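Local atomic coordinates of UPF0678 fatty acid-binding protein-like protein ERS007657_00996 (Mycobacterium tuberculosis, PDB entry 6R3W), a protein that binds heme b in an antiparallel beta-barrel and probably isomerises peroxynitrite to nitrate, thereby helping to detoxify reactive nitrogen and oxygen species. Residues 14-19 with 47-52; 69-74 with 106-111; 79-84 with 128-133. All blocks are in the same frame, centred on the assembly; numbering follows the deposited sequence.

Contact 1 (14-19 with 47-52); sequences PLLGSW and PFLTYT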
ATOM      1  N   PRO A  14       8.621  -8.939   9.648  1.00 11.24           N
ATOM      2  CA  PRO A  14       9.611  -8.477   8.674  1.00 11.78           C
ATOM      3  C   PRO A  14       9.255  -7.132   8.001  1.00 10.33           C
ATOM      4  O   PRO A  14      10.122  -6.534   7.397  1.00 11.23           O
ATOM      5  CB  PRO A  14       9.654  -9.615   7.635  1.00 12.28           C
ATOM      6  CG  PRO A  14       9.335 -10.848   8.458  1.00 12.71           C
ATOM      7  CD  PRO A  14       8.238 -10.356   9.391  1.00 12.39           C
ATOM      8  N   LEU A  15       8.002  -6.711   8.061  1.00 10.01           N
ATOM      9  CA  LEU A  15       7.619  -5.424   7.442  1.00  9.50           C
ATOM     10  C   LEU A  15       8.174  -4.255   8.264  1.00  9.87           C
ATOM     11  O   LEU A  15       8.351  -3.162   7.709  1.00  9.84           O
ATOM     12  CB  LEU A  15       6.094  -5.330   7.329  1.00 10.20           C
ATOM     13  CG  LEU A  15       5.442  -5.986   6.110  1.00  9.91           C
ATOM     14  CD1 LEU A  15       5.673  -7.487   6.085  1.00 12.37           C
ATOM     15  CD2 LEU A  15       3.950  -5.665   6.086  1.00 11.86           C
ATOM     16  N   LEU A  16       8.360  -4.436   9.559  1.00  9.88           N
ATOM     17  CA  LEU A  16       8.751  -3.321  10.442  1.00 10.94           C
ATOM     18  C   LEU A  16      10.048  -2.686   9.934  1.00 10.94           C
ATOM     19  O   LEU A  16      11.021  -3.420   9.666  1.00 12.87           O
ATOM     20  CB  LEU A  16       8.924  -3.835  11.862  1.00 11.63           C
ATOM     21  CG  LEU A  16       7.637  -4.233  12.573  1.00 13.76           C
ATOM     22  CD1 LEU A  16       7.953  -4.994  13.851  1.00 15.15           C
ATOM     23  CD2 LEU A  16       6.774  -3.015  12.874  1.00 13.95           C
ATOM     24  N   GLY A  17      10.086  -1.367   9.932  1.00 10.74           N
ATOM     25  CA  GLY A  17      11.252  -0.577   9.560  1.00 12.40           C
ATOM     26  C   GLY A  17      10.987   0.342   8.383  1.00 10.79           C
ATOM     27  O   GLY A  17       9.803   0.664   8.092  1.00 11.33           O
ATOM     28  N   SER A  18      12.068   0.826   7.797  1.00 11.05           N
ATOM     29  CA  SER A  18      12.065   1.867   6.764  1.00 11.79           C
ATOM     30  C   SER A  18      12.449   1.237   5.439  1.00 10.62           C
ATOM     31  O   SER A  18      13.341   0.378   5.414  1.00 11.91           O
ATOM     32  CB  SER A  18      13.000   2.978   7.126  1.00 13.97           C
ATOM     33  OG  SER A  18      12.498   3.711   8.237  1.00 17.32           O
ATOM     34  N   TRP A  19      11.759   1.641   4.391  1.00 11.23           N
ATOM     35  CA  TRP A  19      11.894   1.090   3.037  1.00 11.70           C
ATOM     36  C   TRP A  19      12.036   2.249   2.056  1.00 10.07           C
ATOM     37  O   TRP A  19      11.308   3.231   2.212  1.00 12.03           O
ATOM     38  CB  TRP A  19      10.677   0.224   2.699  1.00 10.98           C
ATOM     39  CG  TRP A  19      10.477  -0.934   3.630  1.00  9.83           C
ATOM     40  CD1 TRP A  19       9.801  -0.935   4.817  1.00 10.30           C
ATOM     41  CD2 TRP A  19      10.895  -2.285   3.410  1.00  9.66           C
ATOM     42  NE1 TRP A  19       9.803  -2.186   5.366  1.00 10.63           N
ATOM     43  CE2 TRP A  19      10.481  -3.041   4.530  1.00  9.65           C
ATOM     44  CE3 TRP A  19      11.626  -2.916   2.407  1.00  9.85           C
ATOM     45  CZ2 TRP A  19      10.717  -4.414   4.626  1.00 10.77           C
ATOM     46  CZ3 TRP A  19      11.857  -4.268   2.501  1.00 10.99           C
ATOM     47  CH2 TRP A  19      11.458  -4.997   3.619  1.00 11.56           C
ATOM     48  N   PRO A  47      -2.565  -4.968  17.780  1.00 10.68           N
ATOM     49  CA  PRO A  47      -2.560  -5.830  16.595  1.00 11.10           C
ATOM     50  C   PRO A  47      -2.755  -5.059  15.280  1.00 10.62           C
ATOM     51  O   PRO A  47      -3.568  -5.463  14.415  1.00 11.32           O
ATOM     52  CB  PRO A  47      -3.717  -6.818  16.799  1.00 15.05           C
ATOM     53  CG  PRO A  47      -4.412  -6.420  18.063  1.00 19.18           C
ATOM     54  CD  PRO A  47      -3.702  -5.238  18.659  1.00 12.99           C
ATOM     55  N   PHE A  48      -1.952  -4.025  15.087  1.00 10.41           N
ATOM     56  CA  PHE A  48      -1.868  -3.303  13.803  1.00  9.84           C
ATOM     57  C   PHE A  48      -0.481  -2.706  13.675  1.00  8.92           C
ATOM     58  O   PHE A  48       0.161  -2.372  14.699  1.00  9.49           O
ATOM     59  CB  PHE A  48      -2.944  -2.204  13.715  1.00 10.37           C
ATOM     60  CG  PHE A  48      -2.843  -1.100  14.747  1.00  9.34           C
ATOM     61  CD1 PHE A  48      -2.050   0.026  14.538  1.00  9.30           C
ATOM     62  CD2 PHE A  48      -3.600  -1.156  15.900  1.00 10.99           C
ATOM     63  CE1 PHE A  48      -1.986   1.037  15.482  1.00 10.85           C
ATOM     64  CE2 PHE A  48      -3.557  -0.129  16.826  1.00 11.49           C
ATOM     65  CZ  PHE A  48      -2.743   0.955  16.625  1.00 12.69           C
ATOM     66  N   LEU A  49      -0.050  -2.563  12.438  1.00  8.12           N
ATOM     67  CA  LEU A  49       1.107  -1.737  12.072  1.00  8.11           C
ATOM     68  C   LEU A  49       0.619  -0.336  11.723  1.00  8.15           C
ATOM     69  O   LEU A  49      -0.432  -0.194  11.071  1.00  9.84           O
ATOM     70  CB  LEU A  49       1.850  -2.346  10.877  1.00  9.46           C
ATOM     71  CG  LEU A  49       2.376  -3.753  11.065  1.00 10.49           C
ATOM     72  CD1 LEU A  49       3.037  -4.239   9.792  1.00 15.39           C
ATOM     73  CD2 LEU A  49       3.336  -3.832  12.232  1.00 15.67           C
ATOM     74  N   THR A  50       1.390   0.675  12.084  1.00  7.98           N
ATOM     75  CA  THR A  50       1.280   2.006  11.491  1.00  8.67           C
ATOM     76  C   THR A  50       2.028   1.991  10.169  1.00  8.70           C
ATOM     77  O   THR A  50       3.057   1.293  10.049  1.00  8.96           O
ATOM     78  CB  THR A  50       1.793   3.092  12.436  1.00 10.01           C
ATOM     79  OG1 THR A  50       3.202   2.897  12.630  1.00 11.64           O
ATOM     80  CG2 THR A  50       1.089   3.062  13.769  1.00 11.24           C
ATOM     81  N   TYR A  51       1.561   2.783   9.218  1.00  8.44           N
ATOM     82  CA  TYR A  51       2.101   2.797   7.850  1.00  9.03           C
ATOM     83  C   TYR A  51       2.033   4.201   7.295  1.00  9.67           C
ATOM     84  O   TYR A  51       0.964   4.820   7.323  1.00 10.00           O
ATOM     85  CB  TYR A  51       1.331   1.826   6.968  1.00  8.63           C
ATOM     86  CG  TYR A  51       1.548   1.983   5.481  1.00  8.94           C
ATOM     87  CD1 TYR A  51       2.734   1.619   4.860  1.00  9.27           C
ATOM     88  CD2 TYR A  51       0.590   2.610   4.709  1.00 10.10           C
ATOM     89  CE1 TYR A  51       2.915   1.809   3.503  1.00  9.41           C
ATOM     90  CE2 TYR A  51       0.745   2.778   3.346  1.00  9.84           C
ATOM     91  CZ  TYR A  51       1.910   2.371   2.738  1.00  8.33           C
ATOM     92  OH  TYR A  51       2.095   2.568   1.391  1.00  8.78           O
ATOM     93  N   THR A  52       3.143   4.662   6.736  1.00  9.43           N
ATOM     94  CA  THR A  52       3.166   5.920   5.985  0.50  9.10           C
ATOM     95  C   THR A  52       3.998   5.757   4.724  1.00 10.44           C
ATOM     96  O   THR A  52       5.025   5.078   4.782  1.00 14.27           O
ATOM     97  CB  THR A  52       3.669   7.064   6.848  0.50 10.07           C
ATOM     98  OG1 THR A  52       4.974   6.681   7.293  0.50 16.73           O
ATOM     99  CG2 THR A  52       2.734   7.362   8.003  0.50  7.96           C
TER
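Leu16 and Leu49 mark the closest backbone approach between segments 14-19 and 47-52, with their CA atoms 8.0 Å apart. No hydrogen bond joins the two segments, because strand 33-42 lies between strands 17-25 and 48-57 and pairs with both. In the first segment a short 3-10 turn precedes the GXWXGXG motif, related to the GXW signature of the calycins, which begins the first strand of the barrel. Gly17 makes that entry with a positive phi of 120°.

Leu15 of the turn and Leu16, which links it to the strand, meet Leu49. Leu49 points at them, and its two methyls are shared out. CD1 goes to Leu15, lying 4.1 Å from Leu15 CB, and the two side chains cross at about a right angle. CD2 goes to Leu16, whose CD2 comes within 3.6 Å of Leu49 CD2. Leu16 reaches it with the end of its side chain, although its CB does not head for the strand. Leu9 and Phe41 also pack on Leu49, adding to an apolar cluster at this end of the barrel.

Trp19 ties the first strand back to the turn. Arg162 of the last strand packs against it, and Arg162 NH2 bonds Pro14 O, as in the calycin signature. Trp19 NE1 donates to Leu15 O at 2.9 Å, almost straight (169°), with the acceptor in the indole plane.

Contact 2 (69-74 with 106-111); sequences GYLRVC and LELSTR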
ATOM      1  N   GLY A  69      -1.921   5.439   7.343  1.00  7.41           N
ATOM      2  CA  GLY A  69      -2.937   4.691   8.064  1.00  6.68           C
ATOM      3  C   GLY A  69      -2.369   3.479   8.719  1.00  6.73           C
ATOM      4  O   GLY A  69      -1.299   3.589   9.367  1.00  7.85           O
ATOM      5  N   TYR A  70      -3.101   2.378   8.662  1.00  6.69           N
ATOM      6  CA  TYR A  70      -2.887   1.225   9.547  1.00  6.99           C
ATOM      7  C   TYR A  70      -3.091  -0.062   8.766  1.00  7.42           C
ATOM      8  O   TYR A  70      -3.992  -0.147   7.926  1.00  8.59           O
ATOM      9  CB  TYR A  70      -3.827   1.302  10.748  1.00  7.74           C
ATOM     10  CG  TYR A  70      -3.775   2.631  11.443  1.00  7.57           C
ATOM     11  CD1 TYR A  70      -2.771   2.919  12.355  1.00  8.95           C
ATOM     12  CD2 TYR A  70      -4.687   3.628  11.157  1.00  7.16           C
ATOM     13  CE1 TYR A  70      -2.648   4.176  12.924  1.00  9.32           C
ATOM     14  CE2 TYR A  70      -4.608   4.872  11.752  1.00  7.97           C
ATOM     15  CZ  TYR A  70      -3.587   5.151  12.628  1.00  9.07           C
ATOM     16  OH  TYR A  70      -3.537   6.390  13.208  1.00 10.46           O
ATOM     17  N   LEU A  71      -2.281  -1.061   9.079  1.00  7.43           N
ATOM     18  CA  LEU A  71      -2.475  -2.437   8.602  1.00  8.29           C
ATOM     19  C   LEU A  71      -2.856  -3.287   9.809  1.00  7.85           C
ATOM     20  O   LEU A  71      -1.997  -3.583  10.634  1.00  9.62           O
ATOM     21  CB  LEU A  71      -1.201  -2.916   7.911  1.00  8.30           C
ATOM     22  CG  LEU A  71      -1.288  -4.291   7.241  1.00  9.96           C
ATOM     23  CD1 LEU A  71      -2.395  -4.363   6.208  1.00 11.81           C
ATOM     24  CD2 LEU A  71       0.033  -4.653   6.605  1.00 12.07           C
ATOM     25  N   ARG A  72      -4.129  -3.611   9.917  1.00  8.56           N
ATOM     26  CA  ARG A  72      -4.693  -4.407  11.024  1.00  8.47           C
ATOM     27  C   ARG A  72      -4.607  -5.884  10.656  1.00  7.80           C
ATOM     28  O   ARG A  72      -4.901  -6.247   9.504  1.00  8.33           O
ATOM     29  CB  ARG A  72      -6.162  -4.035  11.248  1.00  8.98           C
ATOM     30  CG  ARG A  72      -6.371  -2.634  11.785  1.00  9.91           C
ATOM     31  CD  ARG A  72      -7.748  -2.044  11.501  1.00 10.01           C
ATOM     32  NE  ARG A  72      -8.848  -2.962  11.756  1.00 10.95           N
ATOM     33  CZ  ARG A  72      -9.465  -3.144  12.920  1.00  9.82           C
ATOM     34  NH1 ARG A  72      -9.041  -2.539  14.030  1.00 11.29           N
ATOM     35  NH2 ARG A  72     -10.474  -3.983  12.975  1.00 12.10           N
ATOM     36  N   VAL A  73      -4.339  -6.725  11.635  1.00  8.34           N
ATOM     37  CA  VAL A  73      -4.521  -8.178  11.467  1.00  8.72           C
ATOM     38  C   VAL A  73      -5.871  -8.561  12.083  1.00  9.51           C
ATOM     39  O   VAL A  73      -6.068  -8.354  13.283  1.00 10.60           O
ATOM     40  CB  VAL A  73      -3.332  -8.958  12.050  1.00  9.03           C
ATOM     41  CG1 VAL A  73      -3.626 -10.445  12.114  1.00  9.65           C
ATOM     42  CG2 VAL A  73      -2.079  -8.700  11.243  1.00 10.64           C
ATOM     43  N   CYS A  74      -6.782  -9.050  11.237  1.00  9.59           N
ATOM     44  CA  CYS A  74      -8.173  -9.422  11.603  1.00 10.45           C
ATOM     45  C   CYS A  74      -8.189 -10.927  11.917  1.00 10.50           C
ATOM     46  O   CYS A  74      -8.890 -11.701  11.225  1.00 11.26           O
ATOM     47  CB  CYS A  74      -9.195  -8.978  10.522  1.00 10.65           C
ATOM     48  SG  CYS A  74      -8.564  -8.978   8.806  1.00  9.46           S
ATOM     49  N   LEU A 106       1.013 -10.648   0.427  1.00  7.89           N
ATOM     50  CA  LEU A 106      -0.262 -10.063   0.872  1.00  7.73           C
ATOM     51  C   LEU A 106      -1.100  -9.724  -0.354  1.00  7.33           C
ATOM     52  O   LEU A 106      -0.570  -9.134  -1.319  1.00  8.82           O
ATOM     53  CB  LEU A 106      -0.027  -8.806   1.701  1.00 10.14           C
ATOM     54  CG  LEU A 106       0.823  -8.954   2.941  1.00 10.11           C
ATOM     55  CD1 LEU A 106       2.211  -8.403   2.701  1.00 14.15           C
ATOM     56  CD2 LEU A 106       0.168  -8.248   4.108  1.00 13.54           C
ATOM     57  N   GLU A 107      -2.370 -10.088  -0.314  1.00  7.52           N
ATOM     58  CA  GLU A 107      -3.326  -9.768  -1.380  1.00  8.09           C
ATOM     59  C   GLU A 107      -4.515  -9.057  -0.748  1.00  7.66           C
ATOM     60  O   GLU A 107      -5.144  -9.643   0.132  1.00  9.43           O
ATOM     61  CB  GLU A 107      -3.766 -11.050  -2.099  1.00  9.93           C
ATOM     62  CG  GLU A 107      -2.651 -11.731  -2.878  1.00 13.08           C
ATOM     63  CD  GLU A 107      -2.091 -10.914  -4.032  1.00 14.51           C
ATOM     64  OE1 GLU A 107      -2.821 -10.076  -4.551  1.00 16.75           O
ATOM     65  OE2 GLU A 107      -0.972 -11.235  -4.501  1.00 21.09           O
ATOM     66  N   LEU A 108      -4.792  -7.838  -1.181  1.00  7.92           N
ATOM     67  CA  LEU A 108      -5.872  -7.026  -0.585  1.00  7.67           C
ATOM     68  C   LEU A 108      -6.691  -6.373  -1.685  1.00  7.23           C
ATOM     69  O   LEU A 108      -6.167  -6.151  -2.778  1.00  7.64           O
ATOM     70  CB  LEU A 108      -5.302  -5.939   0.316  1.00  9.43           C
ATOM     71  CG  LEU A 108      -4.356  -6.381   1.413  1.00 10.97           C
ATOM     72  CD1 LEU A 108      -2.932  -6.236   0.962  1.00 17.35           C
ATOM     73  CD2 LEU A 108      -4.637  -5.588   2.675  1.00 15.81           C
ATOM     74  N   SER A 109      -7.911  -6.002  -1.360  1.00  6.61           N
ATOM     75  CA  SER A 109      -8.761  -5.273  -2.307  1.00  6.47           C
ATOM     76  C   SER A 109      -9.871  -4.535  -1.564  1.00  5.99           C
ATOM     77  O   SER A 109     -10.440  -5.098  -0.605  1.00  6.56           O
ATOM     78  CB  SER A 109      -9.363  -6.227  -3.320  1.00  7.20           C
ATOM     79  OG  SER A 109     -10.235  -5.559  -4.217  1.00  7.82           O
ATOM     80  N   THR A 110     -10.251  -3.367  -2.067  1.00  6.17           N
ATOM     81  CA  THR A 110     -11.506  -2.719  -1.623  1.00  6.05           C
ATOM     82  C   THR A 110     -12.702  -3.597  -1.986  1.00  6.30           C
ATOM     83  O   THR A 110     -13.769  -3.378  -1.418  1.00  7.37           O
ATOM     84  CB  THR A 110     -11.659  -1.317  -2.231  1.00  7.06           C
ATOM     85  OG1 THR A 110     -11.720  -1.414  -3.656  1.00  6.91           O
ATOM     86  CG2 THR A 110     -10.517  -0.401  -1.832  1.00  7.02           C
ATOM     87  N   ARG A 111     -12.553  -4.458  -2.984  1.00  6.91           N
ATOM     88  CA  ARG A 111     -13.657  -5.259  -3.560  1.00  7.68           C
ATOM     89  C   ARG A 111     -13.997  -6.453  -2.658  1.00  8.22           C
ATOM     90  O   ARG A 111     -15.006  -7.115  -2.925  1.00 11.16           O
ATOM     91  CB  ARG A 111     -13.296  -5.710  -4.977  1.00  7.21           C
ATOM     92  CG  ARG A 111     -12.949  -4.541  -5.901  1.00  7.61           C
ATOM     93  CD  ARG A 111     -12.675  -4.949  -7.334  1.00  8.40           C
ATOM     94  NE  ARG A 111     -11.539  -5.847  -7.445  1.00  8.00           N
ATOM     95  CZ  ARG A 111     -11.599  -7.097  -7.838  1.00 10.40           C
ATOM     96  NH1 ARG A 111     -12.752  -7.662  -8.133  1.00 13.16           N
ATOM     97  NH2 ARG A 111     -10.487  -7.797  -7.955  1.00 12.46           N
TER
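Leu71 faces two leucines of segment 106-111 and gives one methyl to each. Its CD2 meets Leu106 CD2 at 4.4 Å, and its CD1 meets Leu108 CD2 at the same separation, so the fork of one side chain spans the tips of two. The CB atoms of all three residues are directed toward the opposing segment. Leu106 and Leu108, two places apart on one strand, therefore present their side chains from the same strand face.

The touch is light. The CA atoms of Leu71 and Leu108 are 10.8 Å apart, and no polar bond crosses. Strands 78-85 and 89-100 lie between the two segments in the sheet, and Val79 of the former packs on both Leu71 and Leu108.

Beyond the leucines strand 103-118 is interrupted by an ST turn, in which Arg111 N donates to Ser109 OG at 2.8 Å; the same hydroxyl is hydrogen-bonded to Asp129 OD1. At the far end of the other segment, Cys74 is tied to Cys78 by a disulfide across the connection to the next strand. Apolar side chains meeting across the interior in this way are characteristic of the closed antiparallel barrel of nitrobindins, a calycin fold.

Contact 3 (79-84 with 128-133); sequences VELVLA and LDRSYR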
ATOM      1  N   VAL A  79      -6.032  -9.435   6.825  1.00  7.64           N
ATOM      2  CA  VAL A  79      -5.594  -8.029   6.947  1.00  7.58           C
ATOM      3  C   VAL A  79      -6.724  -7.088   6.537  1.00  7.50           C
ATOM      4  O   VAL A  79      -7.445  -7.348   5.566  1.00  8.41           O
ATOM      5  CB  VAL A  79      -4.303  -7.733   6.157  1.00  9.36           C
ATOM      6  CG1 VAL A  79      -3.070  -8.103   6.959  1.00 10.96           C
ATOM      7  CG2 VAL A  79      -4.265  -8.416   4.804  1.00 11.35           C
ATOM      8  N   GLU A  80      -6.754  -5.951   7.211  1.00  7.94           N
ATOM      9  CA  GLU A  80      -7.521  -4.745   6.836  1.00  7.43           C
ATOM     10  C   GLU A  80      -6.516  -3.594   6.739  1.00  7.45           C
ATOM     11  O   GLU A  80      -5.919  -3.235   7.767  1.00  9.33           O
ATOM     12  CB  GLU A  80      -8.637  -4.436   7.850  1.00  9.11           C
ATOM     13  CG  GLU A  80      -9.717  -5.501   7.938  1.00  7.97           C
ATOM     14  CD  GLU A  80     -10.521  -5.475   9.212  1.00  9.67           C
ATOM     15  OE1 GLU A  80     -10.168  -4.708  10.113  1.00 12.32           O
ATOM     16  OE2 GLU A  80     -11.551  -6.205   9.280  1.00 10.02           O
ATOM     17  N   LEU A  81      -6.363  -3.013   5.547  1.00  7.61           N
ATOM     18  CA  LEU A  81      -5.492  -1.842   5.291  1.00  7.47           C
ATOM     19  C   LEU A  81      -6.386  -0.613   5.216  1.00  7.06           C
ATOM     20  O   LEU A  81      -7.296  -0.580   4.393  1.00  8.49           O
ATOM     21  CB  LEU A  81      -4.714  -2.047   3.990  1.00  8.60           C
ATOM     22  CG  LEU A  81      -3.817  -0.889   3.560  1.00  9.87           C
ATOM     23  CD1 LEU A  81      -2.689  -0.643   4.569  1.00 11.91           C
ATOM     24  CD2 LEU A  81      -3.240  -1.166   2.181  1.00 12.91           C
ATOM     25  N   VAL A  82      -6.156   0.322   6.121  1.00  6.50           N
ATOM     26  CA  VAL A  82      -7.037   1.477   6.357  1.00  6.84           C
ATOM     27  C   VAL A  82      -6.244   2.745   6.071  1.00  6.72           C
ATOM     28  O   VAL A  82      -5.261   2.983   6.783  1.00  7.56           O
ATOM     29  CB  VAL A  82      -7.533   1.451   7.807  1.00  7.94           C
ATOM     30  CG1 VAL A  82      -8.511   2.574   8.084  1.00  8.62           C
ATOM     31  CG2 VAL A  82      -8.148   0.112   8.184  1.00  9.84           C
ATOM     32  N   LEU A  83      -6.606   3.487   5.032  1.00  6.24           N
ATOM     33  CA  LEU A  83      -5.740   4.586   4.534  1.00  6.49           C
ATOM     34  C   LEU A  83      -6.528   5.860   4.263  1.00  6.49           C
ATOM     35  O   LEU A  83      -7.662   5.821   3.770  1.00  6.81           O
ATOM     36  CB  LEU A  83      -5.036   4.185   3.244  1.00  7.41           C
ATOM     37  CG  LEU A  83      -4.040   3.035   3.335  1.00  7.87           C
ATOM     38  CD1 LEU A  83      -3.525   2.709   1.946  1.00  9.18           C
ATOM     39  CD2 LEU A  83      -2.905   3.353   4.293  1.00  9.03           C
ATOM     40  N   ALA A  84      -5.857   6.978   4.514  1.00  6.55           N
ATOM     41  CA  ALA A  84      -6.208   8.323   4.036  1.00  7.13           C
ATOM     42  C   ALA A  84      -5.246   8.747   2.933  1.00  6.90           C
ATOM     43  O   ALA A  84      -4.026   8.442   3.018  1.00  7.16           O
ATOM     44  CB  ALA A  84      -6.157   9.291   5.181  1.00  8.05           C
ATOM     45  N   LEU A 128      -9.723  -0.405  -5.642  1.00  6.89           N
ATOM     46  CA  LEU A 128      -8.256  -0.527  -5.554  1.00  6.67           C
ATOM     47  C   LEU A 128      -7.900  -1.932  -5.106  1.00  6.86           C
ATOM     48  O   LEU A 128      -8.522  -2.429  -4.146  1.00  7.57           O
ATOM     49  CB  LEU A 128      -7.714   0.505  -4.565  1.00  7.74           C
ATOM     50  CG  LEU A 128      -7.906   1.955  -4.982  1.00  7.94           C
ATOM     51  CD1 LEU A 128      -7.766   2.894  -3.793  1.00 10.51           C
ATOM     52  CD2 LEU A 128      -6.959   2.342  -6.099  1.00  8.88           C
ATOM     53  N   ASP A 129      -6.950  -2.536  -5.801  1.00  6.48           N
ATOM     54  CA  ASP A 129      -6.380  -3.843  -5.441  1.00  6.86           C
ATOM     55  C   ASP A 129      -4.882  -3.664  -5.229  1.00  6.77           C
ATOM     56  O   ASP A 129      -4.239  -2.965  -6.032  1.00  8.19           O
ATOM     57  CB  ASP A 129      -6.563  -4.883  -6.550  1.00  7.60           C
ATOM     58  CG  ASP A 129      -7.973  -5.396  -6.814  1.00  8.58           C
ATOM     59  OD1 ASP A 129      -8.949  -4.781  -6.354  1.00  9.08           O
ATOM     60  OD2 ASP A 129      -8.071  -6.396  -7.566  1.00 11.90           O
ATOM     61  N   ARG A 130      -4.350  -4.276  -4.191  1.00  6.47           N
ATOM     62  CA  ARG A 130      -2.899  -4.276  -3.902  1.00  7.16           C
ATOM     63  C   ARG A 130      -2.384  -5.712  -3.771  1.00  7.68           C
ATOM     64  O   ARG A 130      -2.990  -6.520  -3.045  1.00  8.27           O
ATOM     65  CB  ARG A 130      -2.625  -3.481  -2.631  1.00  9.18           C
ATOM     66  CG  ARG A 130      -2.842  -1.980  -2.781  1.00  8.63           C
ATOM     67  CD  ARG A 130      -2.728  -1.280  -1.447  1.00  9.64           C
ATOM     68  NE  ARG A 130      -3.198   0.092  -1.504  1.00  8.95           N
ATOM     69  CZ  ARG A 130      -2.454   1.169  -1.312  1.00  8.25           C
ATOM     70  NH1 ARG A 130      -1.148   1.080  -1.081  1.00  9.98           N
ATOM     71  NH2 ARG A 130      -3.012   2.353  -1.380  1.00  7.61           N
ATOM     72  N   SER A 131      -1.244  -5.965  -4.398  1.00  7.64           N
ATOM     73  CA  SER A 131      -0.456  -7.201  -4.253  0.50  8.92           C
ATOM     74  C   SER A 131       0.943  -6.828  -3.747  1.00  8.27           C
ATOM     75  O   SER A 131       1.638  -6.128  -4.452  1.00  9.32           O
ATOM     76  CB  SER A 131      -0.405  -7.928  -5.569  0.50 13.44           C
ATOM     77  OG  SER A 131       0.308  -9.136  -5.451  0.50 18.29           O
ATOM     78  N   TYR A 132       1.283  -7.246  -2.540  1.00  8.00           N
ATOM     79  CA  TYR A 132       2.580  -6.913  -1.914  0.50  9.74           C
ATOM     80  C   TYR A 132       3.377  -8.223  -1.737  1.00 10.96           C
ATOM     81  O   TYR A 132       2.790  -9.277  -1.333  1.00 10.93           O
ATOM     82  CB  TYR A 132       2.369  -6.109  -0.616  0.50 10.07           C
ATOM     83  CG  TYR A 132       2.153  -4.611  -0.792  0.50  9.24           C
ATOM     84  CD1 TYR A 132       3.041  -3.680  -0.259  0.50  9.04           C
ATOM     85  CD2 TYR A 132       1.039  -4.118  -1.450  0.50  9.37           C
ATOM     86  CE1 TYR A 132       2.869  -2.314  -0.456  0.50  8.89           C
ATOM     87  CE2 TYR A 132       0.884  -2.760  -1.705  0.50  8.71           C
ATOM     88  CZ  TYR A 132       1.784  -1.850  -1.184  0.50  8.19           C
ATOM     89  OH  TYR A 132       1.581  -0.516  -1.390  0.50  8.52           O
ATOM     90  N   ARG A 133       4.669  -8.129  -1.956  1.00 10.48           N
ATOM     91  CA  ARG A 133       5.610  -9.228  -1.704  1.00 10.47           C
ATOM     92  C   ARG A 133       6.780  -8.685  -0.895  1.00 11.04           C
ATOM     93  O   ARG A 133       7.395  -7.715  -1.330  1.00 12.10           O
ATOM     94  CB  ARG A 133       6.074  -9.825  -3.035  1.00 10.89           C
ATOM     95  CG  ARG A 133       7.073 -10.964  -2.892  1.00 14.71           C
ATOM     96  CD  ARG A 133       7.651 -11.291  -4.255  1.00 17.28           C
ATOM     97  NE  ARG A 133       8.683 -12.303  -4.192  1.00 22.85           N
ATOM     98  CZ  ARG A 133       8.458 -13.594  -4.308  1.00 20.69           C
ATOM     99  NH1 ARG A 133       7.214 -14.043  -4.381  1.00 25.23           N
ATOM    100  NH2 ARG A 133       9.454 -14.442  -4.154  1.00 26.56           N
TER
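NH1 of Arg130 is held by a salt bridge to Glu67 OE2 and, weakly, by Tyr132 OH, 3.2 Å from NH1 with an N-H...O angle of 132°. The other two nitrogens of the guanidinium are held as well, NH2 by Glu91 and NE by Glu93. Three carboxylates thus engage one buried guanidinium inside the beta-barrel, and they probably stabilise its positive charge. With all three nitrogens engaged by separate carboxylates, its rotation is probably restricted.

The leucines of strand 78-85 supply an apolar side of this site. Leu83 comes from the opposite direction to Arg130 and lays CD1 over a face of the guanidinium, toward its rim, 3.3 Å above the plane. Leu81 crosses the arginine chain at about a right angle and puts CD2 3.7 Å from Arg130 CD. The aliphatic part of Arg130 runs extended from CG to NE, which carries the charged end across the interior to the opposing strand.

The arginine side chain comes within about 4 Å of the bound heme, while Leu128, two residues earlier on the same strand, touches the heme and belongs to its pocket. Along the guanidinium face, the nearest approach is Leu83 CD1 to Arg130 NH2, at 3.4 Å.

All three contacts belong to one ten-stranded antiparallel barrel whose strand order follows the chain. Contacts 2 and 3 join strands across two intervening ones; contact 1 packs the lead-in to the first strand on strand 48-57. Contact 1 closes before the others open, and its centre is about 13 Å from each of theirs. Contacts 2 and 3 alternate along the chain, their centres about 4 Å apart, and their strands pair, 63-73 with 78-85 and 103-118 with 125-135, where Ser109 OG lies 2.6 Å from Asp129 OD1. Leu49 N, 2.8 Å from Leu71 O, couples contacts 1 and 2. Contact 1 lies away from the annotated sites, whereas Arg130 of contact 3 lies beside the heme.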